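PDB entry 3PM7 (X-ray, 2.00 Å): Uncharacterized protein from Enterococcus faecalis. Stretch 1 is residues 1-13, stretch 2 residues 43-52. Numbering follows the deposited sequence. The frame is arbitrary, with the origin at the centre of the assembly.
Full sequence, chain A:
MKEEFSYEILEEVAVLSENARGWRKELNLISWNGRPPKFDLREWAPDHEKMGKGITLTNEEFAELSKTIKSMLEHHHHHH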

# COMPACT_ATOMS: atom_id res chain seq x y z
N MSE A 1 1.19 8.17 -24.14
CA MSE A 1 1.43 6.82 -23.64
C MSE A 1 2.11 6.84 -22.27
O MSE A 1 3.34 6.76 -22.17
CB MSE A 1 2.28 6.03 -24.64
CG MSE A 1 1.59 5.77 -25.96
SE MSE A 1 2.87 5.47 -27.40
CE MSE A 1 3.57 7.29 -27.58
N LYS A 2 1.30 6.95 -21.22
CA LYS A 2 -0.15 6.99 -21.37
C LYS A 2 -0.75 8.29 -20.83
O LYS A 2 -0.56 8.63 -19.66
CB LYS A 2 -0.79 5.79 -20.68
CG LYS A 2 -0.23 4.44 -21.12
CD LYS A 2 -0.48 4.19 -22.60
CE LYS A 2 0.15 2.88 -23.05
NZ LYS A 2 -0.39 1.73 -22.29
N GLU A 3 -1.46 9.00 -21.69
CA GLU A 3 -2.24 10.16 -21.26
C GLU A 3 -3.47 9.64 -20.53
O GLU A 3 -4.21 10.40 -19.91
CB GLU A 3 -2.66 11.01 -22.46
CG GLU A 3 -1.60 11.17 -23.54
CD GLU A 3 -1.65 10.05 -24.57
OE1 GLU A 3 -2.68 9.35 -24.66
OE2 GLU A 3 -0.64 9.86 -25.29
N GLU A 4 -3.68 8.33 -20.62
CA GLU A 4 -4.79 7.69 -19.93
C GLU A 4 -4.49 7.65 -18.44
O GLU A 4 -5.35 7.95 -17.60
CB GLU A 4 -5.03 6.29 -20.47
CG GLU A 4 -6.43 5.79 -20.24
CD GLU A 4 -6.73 4.53 -21.02
OE1 GLU A 4 -6.07 4.28 -22.05
OE2 GLU A 4 -7.63 3.77 -20.59
N PHE A 5 -3.27 7.28 -18.09
CA PHE A 5 -2.85 7.33 -16.70
C PHE A 5 -2.94 8.76 -16.15
O PHE A 5 -3.39 8.97 -15.02
CB PHE A 5 -1.43 6.76 -16.55
CG PHE A 5 -1.37 5.25 -16.59
CD1 PHE A 5 -2.32 4.48 -15.93
CD2 PHE A 5 -0.38 4.61 -17.32
CE1 PHE A 5 -2.26 3.11 -15.95
CE2 PHE A 5 -0.31 3.23 -17.35
CZ PHE A 5 -1.25 2.47 -16.66
N SER A 6 -2.56 9.75 -16.95
CA SER A 6 -2.55 11.13 -16.47
C SER A 6 -3.95 11.61 -16.10
O SER A 6 -4.12 12.42 -15.20
CB SER A 6 -1.93 12.07 -17.51
OG SER A 6 -2.83 12.31 -18.58
N TYR A 7 -4.95 11.11 -16.81
CA TYR A 7 -6.33 11.42 -16.49
C TYR A 7 -6.81 10.68 -15.23
O TYR A 7 -7.59 11.21 -14.43
CB TYR A 7 -7.21 11.06 -17.69
CG TYR A 7 -8.67 11.41 -17.50
CD1 TYR A 7 -9.62 10.42 -17.21
CD2 TYR A 7 -9.11 12.74 -17.60
CE1 TYR A 7 -10.96 10.74 -17.04
CE2 TYR A 7 -10.44 13.07 -17.42
CZ TYR A 7 -11.36 12.06 -17.14
OH TYR A 7 -12.68 12.38 -16.95
N GLU A 8 -6.35 9.45 -15.06
CA GLU A 8 -6.81 8.62 -13.95
C GLU A 8 -6.14 8.99 -12.62
O GLU A 8 -6.75 8.87 -11.56
CB GLU A 8 -6.59 7.14 -14.29
CG GLU A 8 -7.40 6.70 -15.52
CD GLU A 8 -7.12 5.27 -15.94
OE1 GLU A 8 -8.09 4.54 -16.20
OE2 GLU A 8 -5.94 4.88 -16.02
N ILE A 9 -4.90 9.46 -12.68
CA ILE A 9 -4.21 9.90 -11.46
C ILE A 9 -4.71 11.28 -11.07
O ILE A 9 -4.48 12.26 -11.77
CB ILE A 9 -2.68 9.89 -11.65
CG1 ILE A 9 -2.21 8.43 -11.84
CG2 ILE A 9 -1.96 10.52 -10.45
CD1 ILE A 9 -0.76 8.27 -12.19
N LEU A 10 -5.43 11.36 -9.96
CA LEU A 10 -6.05 12.62 -9.58
C LEU A 10 -5.09 13.45 -8.76
O LEU A 10 -5.04 14.67 -8.90
CB LEU A 10 -7.34 12.38 -8.80
CG LEU A 10 -8.33 11.41 -9.48
CD1 LEU A 10 -9.57 11.22 -8.63
CD2 LEU A 10 -8.70 11.91 -10.86
N GLU A 11 -4.32 12.79 -7.91
CA GLU A 11 -3.37 13.47 -7.05
C GLU A 11 -2.18 12.56 -6.81
O GLU A 11 -2.34 11.39 -6.47
CB GLU A 11 -4.04 13.83 -5.72
CG GLU A 11 -3.23 14.78 -4.85
CD GLU A 11 -3.87 15.03 -3.50
OE1 GLU A 11 -4.77 14.24 -3.10
OE2 GLU A 11 -3.49 16.00 -2.82
N GLU A 12 -0.98 13.08 -6.98
CA GLU A 12 0.20 12.32 -6.57
C GLU A 12 0.48 12.70 -5.15
O GLU A 12 0.90 13.82 -4.88
CB GLU A 12 1.40 12.59 -7.49
CG GLU A 12 1.01 12.44 -8.96
CD GLU A 12 2.18 12.53 -9.93
OE1 GLU A 12 3.31 12.84 -9.51
OE2 GLU A 12 1.94 12.28 -11.14
N VAL A 13 0.23 11.77 -4.23
CA VAL A 13 0.28 12.06 -2.82
C VAL A 13 1.67 11.85 -2.16
O VAL A 13 2.06 12.61 -1.28
CB VAL A 13 -0.75 11.22 -2.06
CG1 VAL A 13 -0.70 11.58 -0.60
CG2 VAL A 13 -2.15 11.48 -2.60
N GLU A 43 4.08 0.45 -7.76
CA GLU A 43 5.28 0.86 -8.48
C GLU A 43 4.90 1.42 -9.86
O GLU A 43 4.06 0.85 -10.55
CB GLU A 43 6.22 -0.34 -8.64
CG GLU A 43 7.70 0.03 -8.90
CD GLU A 43 8.45 0.45 -7.65
OE1 GLU A 43 8.00 0.09 -6.54
OE2 GLU A 43 9.48 1.15 -7.77
N TRP A 44 5.52 2.54 -10.25
CA TRP A 44 5.23 3.19 -11.53
C TRP A 44 6.51 3.51 -12.29
O TRP A 44 7.49 3.99 -11.69
CB TRP A 44 4.52 4.51 -11.28
CG TRP A 44 3.12 4.38 -10.83
CD1 TRP A 44 2.67 4.32 -9.53
CD2 TRP A 44 1.95 4.30 -11.66
NE1 TRP A 44 1.29 4.22 -9.52
CE2 TRP A 44 0.83 4.19 -10.81
CE3 TRP A 44 1.75 4.31 -13.05
CZ2 TRP A 44 -0.46 4.09 -11.30
CZ3 TRP A 44 0.44 4.21 -13.54
CH2 TRP A 44 -0.64 4.11 -12.66
N ALA A 45 6.50 3.29 -13.60
CA ALA A 45 7.63 3.67 -14.45
C ALA A 45 7.85 5.18 -14.38
O ALA A 45 6.97 5.91 -13.93
CB ALA A 45 7.39 3.21 -15.89
N PRO A 46 9.03 5.65 -14.83
CA PRO A 46 9.44 7.06 -14.75
C PRO A 46 8.34 8.11 -15.02
O PRO A 46 8.05 8.93 -14.14
CB PRO A 46 10.54 7.15 -15.82
CG PRO A 46 11.18 5.81 -15.77
CD PRO A 46 10.08 4.82 -15.45
N ASP A 47 7.75 8.11 -16.20
CA ASP A 47 6.71 9.11 -16.49
C ASP A 47 5.31 8.49 -16.45
O ASP A 47 4.42 8.85 -17.24
CB ASP A 47 6.97 9.80 -17.84
CG ASP A 47 6.30 11.17 -17.93
OD1 ASP A 47 6.26 11.89 -16.90
OD2 ASP A 47 5.81 11.54 -19.03
N HIS A 48 5.12 7.57 -15.51
CA HIS A 48 3.86 6.86 -15.36
C HIS A 48 3.42 6.21 -16.66
O HIS A 48 2.23 6.12 -16.94
CB HIS A 48 2.75 7.82 -14.89
CG HIS A 48 3.05 8.50 -13.59
ND1 HIS A 48 2.85 7.88 -12.37
CD2 HIS A 48 3.56 9.72 -13.32
CE1 HIS A 48 3.22 8.70 -11.40
NE2 HIS A 48 3.65 9.83 -11.95
N GLU A 49 4.38 5.75 -17.46
CA GLU A 49 4.04 5.19 -18.76
C GLU A 49 3.52 3.76 -18.61
O GLU A 49 2.97 3.18 -19.54
CB GLU A 49 5.27 5.19 -19.68
CG GLU A 49 6.37 4.23 -19.24
CD GLU A 49 7.69 4.48 -19.95
OE1 GLU A 49 8.75 4.14 -19.37
OE2 GLU A 49 7.67 5.00 -21.09
N LYS A 50 3.71 3.19 -17.43
CA LYS A 50 3.38 1.80 -17.18
C LYS A 50 3.36 1.58 -15.69
O LYS A 50 4.14 2.20 -14.95
CB LYS A 50 4.43 0.90 -17.85
CG LYS A 50 4.22 -0.58 -17.65
CD LYS A 50 5.21 -1.38 -18.49
CE LYS A 50 5.08 -2.87 -18.23
NZ LYS A 50 5.13 -3.19 -16.78
N MSE A 51 2.48 0.68 -15.24
CA MSE A 51 2.34 0.41 -13.82
C MSE A 51 2.84 -0.98 -13.46
O MSE A 51 2.91 -1.87 -14.30
CB MSE A 51 0.88 0.58 -13.38
CG MSE A 51 0.01 -0.63 -13.63
SE MSE A 51 -1.82 -0.51 -12.90
CE MSE A 51 -2.64 0.56 -14.30
N GLY A 52 3.21 -1.16 -12.21
CA GLY A 52 3.64 -2.46 -11.74
C GLY A 52 2.65 -2.93 -10.71
O GLY A 52 1.53 -2.41 -10.64
O HOH W 1 1.91 0.85 -20.62

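Stretch 2 enters as a strand at Glu43 and Trp44, turns through Ala45 to Lys50, and resumes as a strand at Met51. Two backbone hydrogen bonds tie the arms together: Gly52 N to Glu43 O at 2.7 Å and Ala45 N to Lys50 O at 2.9 Å. Stretch 1, a short helix followed by a strand, packs against this hairpin-like unit. Together the two bury 413 Å².

Glu43 makes no contact with stretch 1. Trp44 is buried and directs its CA-to-CB bond toward stretch 1. Its six-membered ring presents an edge to one face of the Phe5 ring. The centroids of the Phe5 ring and the Trp44 six-membered ring lie 4.9 Å apart and the planes meet at 89°, so the pair is nearly perpendicular. The closest atoms are Trp44 CZ3 and Phe5 CD1, at 3.7 Å. The same indole offers a face to Ile9, with Trp44 CH2 4.2 Å from Ile9 CD1. One ring thus serves two apolar neighbours, by edge and by face.

Ala45, Pro46 and Asp47 form no direct contacts with stretch 1. They shape the turn, in which His48 N donates to Ala45 O at 2.9 Å. His48 has positive phi and psi, 54° and 34°. His48 O comes within 3.0 Å of Phe5 CD2, a tight approach to a ring carbon. The His48 side chain starts sideways, but its end comes nearer to stretch 1. The modelled imidazole is probably turned over, so the 3.1 Å between Glu12 OE2 and His48 NE2 leaves the nature of this polar contact open. Ile9 packs beside the imidazole.

Glu49 meets the start of stretch 1. Glu49 CB lies 3.5 Å from Met1 O, and Glu49 O lies 3.8 Å from Lys2 CG. Water 1 bridges the same carbonyl to the lysine: it accepts from Lys2 NZ at 3.0 Å and donates to Glu49 O at 2.8 Å. Met1 and Lys2 are poorly ordered, so details here deserve caution. Glu49 O also sits near the plane of the Phe5 ring, at its edge, 3.9 Å from Phe5 CE2.

The CA-to-CB bond of Lys50 points away from stretch 1, and its closest atom to stretch 1 is Lys50 CA, 4.0 Å from Phe5 CE2. Met51, a selenomethionine, has its CA-to-CB bond toward stretch 1. Met51 CE lies at the edge of the Phe5 ring, only 3.1 Å from Phe5 CE1, which is very close for two carbons. Phe5 therefore touches every residue from His48 to Met51, as well as Trp44, and is the hub of the contact.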